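Local coordinates for protein dioxygenase (Pseudomonas brassicacearum, PDB 5V2D) that probably cleaves the central carbon-carbon double bond of lignin-derived stilbenes with dioxygen at a non-haem iron centre, at residues E245-F250 and V281-G286; D290-K295 and F352-G357; N307-D312 and G382-H387; C346-T351 and V361-L366. One frame throughout, in Å; residues are numbered along the deposited sequence. Where two conformers were deposited one is given.

Contact 1: E245-F250 and V281-G286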
# COMPACT_ATOMS: atom_id res chain seq x y z
N GLU A 245 -3.29 19.79 7.87
CA GLU A 245 -2.59 21.10 7.76
C GLU A 245 -1.75 21.35 8.96
O GLU A 245 -0.66 21.82 8.85
CB GLU A 245 -3.62 22.25 7.61
CG GLU A 245 -4.26 22.18 6.20
CD GLU A 245 -5.55 23.00 6.06
OE1 GLU A 245 -6.60 22.76 6.80
OE2 GLU A 245 -5.47 23.88 5.17
N ARG A 246 -2.23 21.01 10.15
CA ARG A 246 -1.53 21.30 11.38
C ARG A 246 -1.08 20.13 12.21
O ARG A 246 -0.36 20.35 13.19
CB ARG A 246 -2.41 22.24 12.24
CG ARG A 246 -2.49 23.67 11.66
CD ARG A 246 -3.74 24.37 12.13
NE ARG A 246 -4.96 23.83 11.49
CZ ARG A 246 -5.53 24.24 10.36
NH1 ARG A 246 -5.01 25.23 9.64
NH2 ARG A 246 -6.64 23.63 9.90
N TYR A 247 -1.50 18.90 11.88
CA TYR A 247 -1.18 17.75 12.74
C TYR A 247 -0.73 16.54 11.92
O TYR A 247 -0.97 16.45 10.72
CB TYR A 247 -2.39 17.32 13.57
CG TYR A 247 -2.75 18.37 14.56
CD1 TYR A 247 -2.06 18.50 15.76
CD2 TYR A 247 -3.74 19.30 14.25
CE1 TYR A 247 -2.34 19.52 16.62
CE2 TYR A 247 -4.04 20.35 15.13
CZ TYR A 247 -3.35 20.43 16.31
OH TYR A 247 -3.61 21.40 17.19
N VAL A 248 -0.09 15.62 12.61
CA VAL A 248 0.27 14.31 12.09
C VAL A 248 -0.29 13.29 13.09
O VAL A 248 -0.24 13.52 14.28
CB VAL A 248 1.79 14.24 12.01
CG1 VAL A 248 2.27 12.86 11.69
CG2 VAL A 248 2.26 15.18 10.93
N VAL A 249 -0.82 12.17 12.61
CA VAL A 249 -1.36 11.10 13.43
C VAL A 249 -0.71 9.78 13.03
O VAL A 249 -0.71 9.42 11.84
CB VAL A 249 -2.87 10.97 13.25
CG1 VAL A 249 -3.43 9.87 14.14
CG2 VAL A 249 -3.54 12.31 13.55
N PHE A 250 -0.15 9.08 14.01
CA PHE A 250 0.47 7.75 13.83
C PHE A 250 -0.49 6.70 14.44
O PHE A 250 -0.66 6.63 15.64
CB PHE A 250 1.73 7.66 14.63
CG PHE A 250 2.85 8.51 14.13
CD1 PHE A 250 2.80 9.89 14.26
CD2 PHE A 250 4.06 7.92 13.75
CE1 PHE A 250 3.85 10.71 13.81
CE2 PHE A 250 5.19 8.71 13.33
CZ PHE A 250 5.06 10.11 13.37
N VAL A 281 -0.77 11.84 18.24
CA VAL A 281 -1.17 13.01 17.49
C VAL A 281 -0.24 14.12 17.90
O VAL A 281 -0.02 14.34 19.09
CB VAL A 281 -2.60 13.42 17.85
CG1 VAL A 281 -2.98 14.69 17.13
CG2 VAL A 281 -3.61 12.33 17.62
N VAL A 282 0.43 14.72 16.94
CA VAL A 282 1.41 15.71 17.22
C VAL A 282 1.33 16.87 16.24
O VAL A 282 1.06 16.64 15.06
CB VAL A 282 2.81 15.07 17.23
CG1 VAL A 282 3.25 14.52 15.88
CG2 VAL A 282 3.82 16.08 17.73
N PRO A 283 1.59 18.09 16.70
CA PRO A 283 1.63 19.17 15.71
C PRO A 283 2.70 18.97 14.69
O PRO A 283 3.82 18.53 15.00
CB PRO A 283 1.91 20.49 16.53
CG PRO A 283 1.51 20.14 17.92
CD PRO A 283 1.67 18.62 18.07
N ARG A 284 2.35 19.33 13.46
CA ARG A 284 3.18 19.11 12.33
C ARG A 284 4.50 19.86 12.40
O ARG A 284 5.54 19.41 11.89
CB ARG A 284 2.39 19.55 11.13
CG ARG A 284 2.96 19.03 9.85
CD ARG A 284 1.90 19.07 8.73
NE ARG A 284 2.59 19.43 7.49
CZ ARG A 284 2.02 19.71 6.35
NH1 ARG A 284 2.78 20.06 5.34
NH2 ARG A 284 0.69 19.70 6.23
N ASN A 285 4.50 21.00 13.08
CA ASN A 285 5.72 21.78 13.28
C ASN A 285 6.17 21.73 14.75
O ASN A 285 6.93 22.60 15.20
CB ASN A 285 5.45 23.26 12.84
CG ASN A 285 4.41 23.97 13.72
OD1 ASN A 285 3.68 23.36 14.54
ND2 ASN A 285 4.38 25.28 13.57
N GLY A 286 5.78 20.69 15.44
CA GLY A 286 5.98 20.59 16.88
C GLY A 286 7.23 19.81 17.27
O GLY A 286 8.17 19.61 16.46

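Contact 2: D290-K295 and F352-G357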
# COMPACT_ATOMS: atom_id res chain seq x y z
N ASP A 290 5.03 17.67 22.63
CA ASP A 290 3.68 18.03 22.22
C ASP A 290 2.84 16.78 21.86
O ASP A 290 1.62 16.92 21.62
CB ASP A 290 3.72 18.95 21.00
CG ASP A 290 4.58 20.27 21.22
OD1 ASP A 290 4.45 20.82 22.30
OD2 ASP A 290 5.42 20.74 20.37
N VAL A 291 3.45 15.60 21.82
CA VAL A 291 2.72 14.43 21.40
C VAL A 291 1.61 14.12 22.36
O VAL A 291 1.83 14.18 23.53
CB VAL A 291 3.64 13.19 21.31
CG1 VAL A 291 2.80 11.92 21.07
CG2 VAL A 291 4.65 13.38 20.22
N ARG A 292 0.41 13.82 21.88
CA ARG A 292 -0.68 13.34 22.73
C ARG A 292 -1.12 11.97 22.27
O ARG A 292 -1.20 11.72 21.05
CB ARG A 292 -1.90 14.25 22.62
CG ARG A 292 -1.73 15.57 23.41
CD ARG A 292 -2.07 15.32 24.90
NE ARG A 292 -3.47 14.93 24.90
CZ ARG A 292 -4.45 15.80 24.68
NH1 ARG A 292 -4.20 17.11 24.47
NH2 ARG A 292 -5.66 15.32 24.63
N TRP A 293 -1.48 11.10 23.22
CA TRP A 293 -1.88 9.72 22.92
C TRP A 293 -3.37 9.49 23.09
O TRP A 293 -3.98 10.00 24.06
CB TRP A 293 -1.09 8.79 23.81
CG TRP A 293 0.39 8.77 23.41
CD1 TRP A 293 1.39 9.56 23.93
CD2 TRP A 293 0.99 7.97 22.41
NE1 TRP A 293 2.55 9.29 23.31
CE2 TRP A 293 2.36 8.31 22.38
CE3 TRP A 293 0.52 6.98 21.53
CZ2 TRP A 293 3.29 7.70 21.52
CZ3 TRP A 293 1.47 6.36 20.66
CH2 TRP A 293 2.81 6.73 20.67
N PHE A 294 -3.98 8.78 22.16
CA PHE A 294 -5.38 8.45 22.28
C PHE A 294 -5.50 6.95 22.10
O PHE A 294 -4.70 6.32 21.36
CB PHE A 294 -6.19 9.13 21.23
CG PHE A 294 -6.28 10.63 21.38
CD1 PHE A 294 -7.39 11.22 21.97
CD2 PHE A 294 -5.24 11.43 20.88
CE1 PHE A 294 -7.47 12.59 22.10
CE2 PHE A 294 -5.24 12.80 21.05
CZ PHE A 294 -6.39 13.41 21.62
N LYS A 295 -6.52 6.35 22.71
CA LYS A 295 -6.75 4.93 22.69
C LYS A 295 -8.09 4.57 22.14
O LYS A 295 -9.11 5.04 22.63
CB LYS A 295 -6.76 4.39 24.12
CG LYS A 295 -5.42 4.43 24.79
CD LYS A 295 -5.63 4.11 26.28
CE LYS A 295 -4.45 3.35 26.90
NZ LYS A 295 -4.44 3.85 28.28
N PHE A 352 -10.17 13.03 17.09
CA PHE A 352 -9.21 13.18 18.18
C PHE A 352 -9.35 14.66 18.63
O PHE A 352 -8.90 15.57 17.94
CB PHE A 352 -7.77 12.88 17.75
CG PHE A 352 -7.60 11.50 17.18
CD1 PHE A 352 -7.58 11.32 15.80
CD2 PHE A 352 -7.63 10.39 17.97
CE1 PHE A 352 -7.41 10.07 15.26
CE2 PHE A 352 -7.48 9.13 17.43
CZ PHE A 352 -7.38 8.96 16.06
N ASP A 353 -10.01 14.84 19.76
CA ASP A 353 -10.30 16.17 20.29
C ASP A 353 -9.20 16.50 21.24
O ASP A 353 -9.15 15.91 22.38
CB ASP A 353 -11.65 16.19 20.99
CG ASP A 353 -12.06 17.62 21.46
OD1 ASP A 353 -11.22 18.58 21.43
OD2 ASP A 353 -13.28 17.79 21.69
N LEU A 354 -8.29 17.39 20.80
CA LEU A 354 -7.13 17.67 21.59
C LEU A 354 -7.48 18.46 22.93
O LEU A 354 -6.64 18.55 23.81
CB LEU A 354 -6.16 18.51 20.77
CG LEU A 354 -4.92 17.99 20.07
CD1 LEU A 354 -4.48 16.54 20.42
CD2 LEU A 354 -4.98 18.28 18.57
N ASN A 355 -8.67 19.05 22.95
CA ASN A 355 -9.11 19.85 24.15
C ASN A 355 -10.00 19.13 25.08
O ASN A 355 -10.73 19.73 25.88
CB ASN A 355 -9.85 21.07 23.67
CG ASN A 355 -8.95 21.96 22.90
OD1 ASN A 355 -7.78 22.07 23.29
ND2 ASN A 355 -9.41 22.45 21.75
N SER A 356 -10.06 17.84 24.95
CA SER A 356 -11.07 17.09 25.74
C SER A 356 -10.28 16.43 26.88
O SER A 356 -9.01 16.35 26.91
CB SER A 356 -11.83 16.13 24.84
OG SER A 356 -11.45 14.77 25.14
N GLY A 357 -11.03 15.98 27.85
CA GLY A 357 -10.43 15.24 28.99
C GLY A 357 -10.07 13.79 28.66
O GLY A 357 -9.30 13.21 29.33

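Contact 3: N307-D312 and G382-H387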
# COMPACT_ATOMS: atom_id res chain seq x y z
N ASN A 307 -8.31 9.84 4.03
CA ASN A 307 -7.89 11.22 4.14
C ASN A 307 -8.05 11.65 5.59
O ASN A 307 -8.61 10.94 6.40
CB ASN A 307 -8.64 12.17 3.16
CG ASN A 307 -7.92 13.47 2.96
OD1 ASN A 307 -6.69 13.59 3.15
ND2 ASN A 307 -8.68 14.48 2.53
N ALA A 308 -7.53 12.82 5.92
CA ALA A 308 -7.61 13.41 7.25
C ALA A 308 -7.58 14.91 7.14
O ALA A 308 -7.07 15.44 6.17
CB ALA A 308 -6.41 12.93 8.09
N PHE A 309 -8.15 15.58 8.11
CA PHE A 309 -8.06 17.02 8.17
C PHE A 309 -8.27 17.44 9.61
O PHE A 309 -8.66 16.63 10.47
CB PHE A 309 -9.08 17.66 7.21
CG PHE A 309 -10.48 17.37 7.55
CD1 PHE A 309 -11.21 18.23 8.39
CD2 PHE A 309 -11.08 16.19 7.10
CE1 PHE A 309 -12.54 17.94 8.71
CE2 PHE A 309 -12.40 15.88 7.47
CZ PHE A 309 -13.11 16.76 8.29
N ASP A 310 -7.99 18.69 9.92
CA ASP A 310 -8.18 19.16 11.30
C ASP A 310 -8.91 20.51 11.27
O ASP A 310 -8.79 21.27 10.30
CB ASP A 310 -6.89 19.24 12.09
CG ASP A 310 -5.98 20.41 11.68
OD1 ASP A 310 -5.02 20.23 10.90
OD2 ASP A 310 -6.23 21.53 12.18
N GLU A 311 -9.63 20.78 12.33
CA GLU A 311 -10.35 22.04 12.42
C GLU A 311 -10.61 22.33 13.89
O GLU A 311 -11.08 21.46 14.65
CB GLU A 311 -11.68 21.93 11.68
CG GLU A 311 -12.28 23.29 11.47
CD GLU A 311 -13.75 23.26 10.99
OE1 GLU A 311 -14.26 22.21 10.51
OE2 GLU A 311 -14.39 24.34 11.14
N ASP A 312 -10.21 23.52 14.33
CA ASP A 312 -10.33 23.93 15.74
C ASP A 312 -9.54 23.01 16.63
O ASP A 312 -8.26 22.80 16.46
CB ASP A 312 -11.84 24.10 16.12
CG ASP A 312 -12.51 25.20 15.29
OD1 ASP A 312 -11.87 26.28 15.08
OD2 ASP A 312 -13.64 25.01 14.77
N GLY A 382 -5.08 15.96 3.29
CA GLY A 382 -4.85 16.81 4.44
C GLY A 382 -5.87 17.92 4.68
O GLY A 382 -5.75 18.65 5.67
N ARG A 383 -6.86 18.05 3.81
CA ARG A 383 -7.80 19.18 3.90
C ARG A 383 -9.21 18.61 3.96
O ARG A 383 -9.50 17.44 3.59
CB ARG A 383 -7.78 20.11 2.66
CG ARG A 383 -6.50 20.41 1.93
CD ARG A 383 -5.55 21.38 2.69
NE ARG A 383 -4.28 20.69 3.10
CZ ARG A 383 -3.04 21.19 3.06
NH1 ARG A 383 -2.80 22.42 2.62
NH2 ARG A 383 -2.01 20.45 3.50
N GLN A 384 -10.13 19.49 4.29
CA GLN A 384 -11.54 19.15 4.29
C GLN A 384 -11.90 18.65 2.89
O GLN A 384 -11.45 19.16 1.85
CB GLN A 384 -12.40 20.43 4.63
CG GLN A 384 -13.50 20.43 5.69
CD GLN A 384 -14.40 19.18 5.80
OE1 GLN A 384 -14.22 18.07 5.22
NE2 GLN A 384 -15.28 19.32 6.77
N TYR A 385 -12.71 17.63 2.82
CA TYR A 385 -12.95 16.92 1.60
C TYR A 385 -14.27 16.22 1.72
O TYR A 385 -14.75 16.07 2.82
CB TYR A 385 -11.79 15.91 1.32
CG TYR A 385 -11.93 14.60 2.01
CD1 TYR A 385 -12.07 13.44 1.30
CD2 TYR A 385 -11.89 14.50 3.43
CE1 TYR A 385 -12.20 12.20 1.94
CE2 TYR A 385 -12.04 13.29 4.08
CZ TYR A 385 -12.18 12.15 3.33
OH TYR A 385 -12.37 10.93 3.89
N ALA A 386 -14.81 15.77 0.59
CA ALA A 386 -16.12 15.15 0.55
C ALA A 386 -16.28 13.90 -0.30
O ALA A 386 -17.41 13.42 -0.47
CB ALA A 386 -17.18 16.18 0.11
N HIS A 387 -15.17 13.41 -0.87
CA HIS A 387 -15.23 12.27 -1.77
C HIS A 387 -14.10 11.26 -1.56
O HIS A 387 -13.01 11.66 -1.26
CB HIS A 387 -15.12 12.78 -3.21
CG HIS A 387 -16.23 13.71 -3.59
ND1 HIS A 387 -17.40 13.24 -4.17
CD2 HIS A 387 -16.36 15.06 -3.47
CE1 HIS A 387 -18.24 14.26 -4.27
NE2 HIS A 387 -17.61 15.39 -3.93
O HOH W 1 -6.41 20.04 7.82

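Contact 4: C346-T351 and V361-L366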
# COMPACT_ATOMS: atom_id res chain seq x y z
N CYS A 346 -15.57 -1.74 8.09
CA CYS A 346 -16.19 -0.70 7.31
C CYS A 346 -15.28 0.54 7.36
O CYS A 346 -14.32 0.56 8.13
CB CYS A 346 -17.64 -0.41 7.91
SG CYS A 346 -17.53 0.34 9.57
N LEU A 347 -15.55 1.52 6.51
CA LEU A 347 -14.91 2.82 6.56
C LEU A 347 -15.39 3.56 7.81
O LEU A 347 -16.60 3.64 8.06
CB LEU A 347 -15.21 3.65 5.29
CG LEU A 347 -14.34 4.90 5.14
CD1 LEU A 347 -12.88 4.60 4.79
CD2 LEU A 347 -14.96 5.78 4.10
N MET A 348 -14.46 4.11 8.57
CA MET A 348 -14.75 4.86 9.79
C MET A 348 -14.06 6.19 9.88
O MET A 348 -13.04 6.43 9.23
CB MET A 348 -14.33 4.03 11.00
CG MET A 348 -14.85 2.63 10.92
SD MET A 348 -15.48 1.81 12.34
CE MET A 348 -16.89 2.75 12.51
N ARG A 349 -14.63 7.07 10.70
CA ARG A 349 -14.03 8.35 11.00
C ARG A 349 -13.64 8.32 12.47
O ARG A 349 -14.49 8.09 13.34
CB ARG A 349 -14.96 9.51 10.78
CG ARG A 349 -14.39 10.86 11.23
CD ARG A 349 -15.15 12.05 10.63
NE ARG A 349 -14.82 12.14 9.20
CZ ARG A 349 -15.30 13.02 8.34
NH1 ARG A 349 -16.12 14.00 8.81
NH2 ARG A 349 -14.88 12.99 7.08
N TRP A 350 -12.37 8.59 12.73
CA TRP A 350 -11.90 8.85 14.10
C TRP A 350 -11.84 10.36 14.32
O TRP A 350 -11.43 11.12 13.43
CB TRP A 350 -10.49 8.32 14.25
CG TRP A 350 -10.33 6.88 14.05
CD1 TRP A 350 -9.96 6.29 12.91
CD2 TRP A 350 -10.35 5.87 15.05
NE1 TRP A 350 -9.83 4.93 13.10
CE2 TRP A 350 -10.02 4.66 14.42
CE3 TRP A 350 -10.65 5.85 16.42
CZ2 TRP A 350 -10.02 3.44 15.07
CZ3 TRP A 350 -10.65 4.61 17.07
CH2 TRP A 350 -10.33 3.45 16.42
N THR A 351 -12.19 10.81 15.53
CA THR A 351 -12.15 12.20 15.90
C THR A 351 -11.27 12.31 17.18
O THR A 351 -11.55 11.61 18.20
CB THR A 351 -13.57 12.64 16.25
OG1 THR A 351 -14.39 12.53 15.06
CG2 THR A 351 -13.58 14.14 16.70
N VAL A 361 -11.27 6.86 22.43
CA VAL A 361 -11.98 7.24 21.19
C VAL A 361 -12.66 6.01 20.66
O VAL A 361 -12.15 4.87 20.76
CB VAL A 361 -11.04 7.82 20.09
CG1 VAL A 361 -10.50 9.18 20.51
CG2 VAL A 361 -9.81 6.95 19.86
N GLU A 362 -13.82 6.26 20.08
CA GLU A 362 -14.52 5.30 19.32
C GLU A 362 -14.69 5.78 17.87
O GLU A 362 -15.05 6.91 17.64
CB GLU A 362 -15.82 4.94 20.01
CG GLU A 362 -15.49 3.77 20.96
CD GLU A 362 -16.60 3.37 21.88
OE1 GLU A 362 -17.79 3.36 21.48
OE2 GLU A 362 -16.25 3.05 23.04
N PRO A 363 -14.47 4.86 16.93
CA PRO A 363 -14.61 5.23 15.54
C PRO A 363 -16.10 5.21 15.14
O PRO A 363 -16.86 4.46 15.72
CB PRO A 363 -13.83 4.09 14.84
CG PRO A 363 -14.04 2.89 15.73
CD PRO A 363 -14.00 3.45 17.11
N GLN A 364 -16.50 6.07 14.22
CA GLN A 364 -17.88 6.22 13.75
C GLN A 364 -17.97 5.80 12.31
O GLN A 364 -17.15 6.21 11.50
CB GLN A 364 -18.39 7.68 13.94
CG GLN A 364 -18.29 8.17 15.41
CD GLN A 364 -19.04 7.23 16.43
OE1 GLN A 364 -20.17 6.81 16.18
NE2 GLN A 364 -18.38 6.88 17.54
N PRO A 365 -18.97 5.01 11.97
CA PRO A 365 -19.02 4.48 10.61
C PRO A 365 -19.37 5.50 9.56
O PRO A 365 -20.19 6.36 9.78
CB PRO A 365 -20.10 3.36 10.67
CG PRO A 365 -20.90 3.60 11.89
CD PRO A 365 -20.04 4.45 12.84
N LEU A 366 -18.71 5.40 8.43
CA LEU A 366 -19.01 6.18 7.27
C LEU A 366 -19.59 5.31 6.15
O LEU A 366 -20.10 5.85 5.18
CB LEU A 366 -17.73 6.82 6.77
CG LEU A 366 -17.00 7.78 7.66
CD1 LEU A 366 -15.71 8.27 7.02
CD2 LEU A 366 -17.91 9.00 7.93
O HOH W 2 -13.66 8.91 17.29

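Contact 1: E245-F250 and V281-G286
Val-248 and Val-282 exchange both backbone hydrogen bonds, Val-248 N to Val-282 O at 2.9 Å and Val-282 N to Val-248 O at 3.0 Å, each donor lying almost on the line of the carbonyl it meets. Tyr-247 and Pro-283 form the next, non-hydrogen-bonded pair. The donor that follows, Arg-284 N, reaches Arg-246 O at 2.9 Å with a straight N-H...O angle of 170° but from above the carbonyl plane, as the chain leaves the strand. Pro-283 O then accepts from Gly-286 N, closing a type I turn. The Tyr-247 ring crosses the proline obliquely, CE1 4.1 Å from Pro-283 CG, and its CD1 touches Val-281 CG1; an alanine here would probably leave Pro-283 and Val-281 uncovered on that side and open a gap beside Leu-354. On the other face Arg-284, its CG anti to the backbone N (chi1 -164°), passes across Val-248 CG2. Its guanidinium is held by Glu-217 and Asp-192 through NH1 and by the carbonyl of Thr-244 through NH2. Arg-246 is satisfied separately: NE pairs with Asp-310, while NH2 makes a weak bond, part of a salt bridge, to OE1 of the adjacent Glu-245 at 3.2 Å. Such antiparallel pairing of neighbouring strands builds a blade of the beta-propeller expected for this carotenoid-oxygenase family.

Contact 2: D290-K295 and F352-G357
At the seam between two successive propeller blades, Phe-294 on the outermost strand of one meets Phe-352 on a strand of the next. The two rings form an edge-to-face pair, with centroids 5.3 Å apart and planes at 61°, and it is the edge of Phe-352 that is presented to the face of Phe-294. CD2 of Phe-352 comes within 3.7 Å of Phe-294 CG, and Phe-352 CB sits over the middle of the same ring in a CH-pi contact, 4.1 Å from the Phe-294 centroid. The far rim of Phe-294 is met in its own plane: Asp-353 O lies 3.7 Å from CE1, and Leu-354 CD1 lies 3.9 Å from CZ. With Phe-279 and Val-249 beside Phe-352, both rings are buried.

Toward the surface, Arg-292 slides past Leu-354 in the opposite direction. Bends at chi2 (-82°) and chi3 (-63°) fold the chain back, so that in the conformer described NH1 donates to Leu-354 O at 2.9 Å. This bond follows a lone pair of the carbonyl and lies in the guanidinium plane, while Leu-354 CD1 rests against one guanidinium face near its rim. The acceptor belongs to a type I turn from Asp-353 to Ser-356, and within it an Asx turn is formed as Asn-355 N donates to Asp-353 OD1 at 3.0 Å. An aromatic core finished by a polar grip on the turn thus joins the edge of one blade to its neighbour, an inter-blade interface of the beta-propeller.

Contact 3: N307-D312 and G382-H387
Asn-307 lies over one face of Tyr-385, while Phe-309, two residues along the same strand, lies against Gln-384; together they seat a loop of one propeller blade on strand 301-311 of the preceding blade. The asparagine amide stands steeply to the tyrosine ring, their planes 77° apart. Asn-307 CB is 3.6 Å from the ring centroid and close to its normal, and ND2 hangs above the rim near CG while donating to Tyr-380 O. A chi1 of -161° swings the amide toward the loop, where OD1 accepts, on a lone pair, from Gly-382 N at 2.9 Å; Ala-308 N adds a weaker bond to the same oxygen. The phenyl-amide pair is set differently: the planes of Phe-309 and Gln-384 are only 20° apart, stacked, with Gln-384 OE1 3.5 Å from Phe-309 CZ. That oxygen also accepts from Tyr-385 N at 2.9 Å, which holds the amide in place over the ring. Phe-309 CD2 meets the edge of Tyr-385, whose hydroxyl is bonded to Asp-318. A serine in place of Phe-309 would probably leave the Gln-384 amide without its stacking surface and open a gap beside the tyrosine edge. Farther along the strand, a water joins the two backbones, accepting from Asp-310 N at 3.0 Å and lying 2.6 Å from Gly-382 O, a likely acceptor.

Contact 4: C346-T351 and V361-L366
Leu-366 folds back over Leu-347 and Arg-349 at the open end of a beta hairpin, in which the short strand 364-365 edges a propeller blade beside strand 345-353. Its backbone N bonds to Leu-347 O at 2.8 Å, nearly straight at 173°, and Leu-366 CB lies 3.6 Å from that same oxygen. With CG anti to the carbonyl carbon (chi1 -61°), the chain is directed across to strand 345-353, and Leu-366 CG settles 3.9 Å from Arg-349 N. The two methyls then part: CD1 touches Leu-347 CD2 at 3.9 Å and also the backbone of Met-348, while CD2 reaches Arg-349 CB at 4.1 Å. The arginine extends beyond the leucine to a salt bridge with Asp-318.

Arg-349 and Gln-364 are a hydrogen-bonded antiparallel pair, N to O in both directions. Past them the regular pairing gives way at Pro-363, and a water accepts from Thr-351 N and lies close to Glu-362 O. On the opposite face from Arg-349, the Met-348 thioether packs on Pro-363, its SD 3.8 Å from Pro-363 CB, and the methyl extends to Pro-365. Pro-363 is shared: it lies over one face of the Trp-350 indole, pointing the same way, in a CH-pi contact with CB 3.6 Å from the centroid of the six-membered ring and only 2° off its normal.

How the contacts relate
Two propeller blades carry most of these contacts. Contact 1 lies within the first, and Val-281 N, 2.8 Å from Arg-292 O, continues its sheet into contact 2, where that blade meets the next. Lys-295 O, 2.8 Å from Val-361 N, carries contact 2 on to the hairpin of contact 4. Contact 3 ties the second blade to a loop of a third; it is linked to contact 1 by the Arg-246 NE to Asp-310 OD2 salt bridge, 2.7 Å, and to contact 4 by Arg-349, which packs on Phe-309 and Tyr-385. The iron, bound by His-188, His-239, His-304 and His-495, lies about 14 Å from the Leu-347 side chain, and His-304 shares strand 301-311 with contact 3.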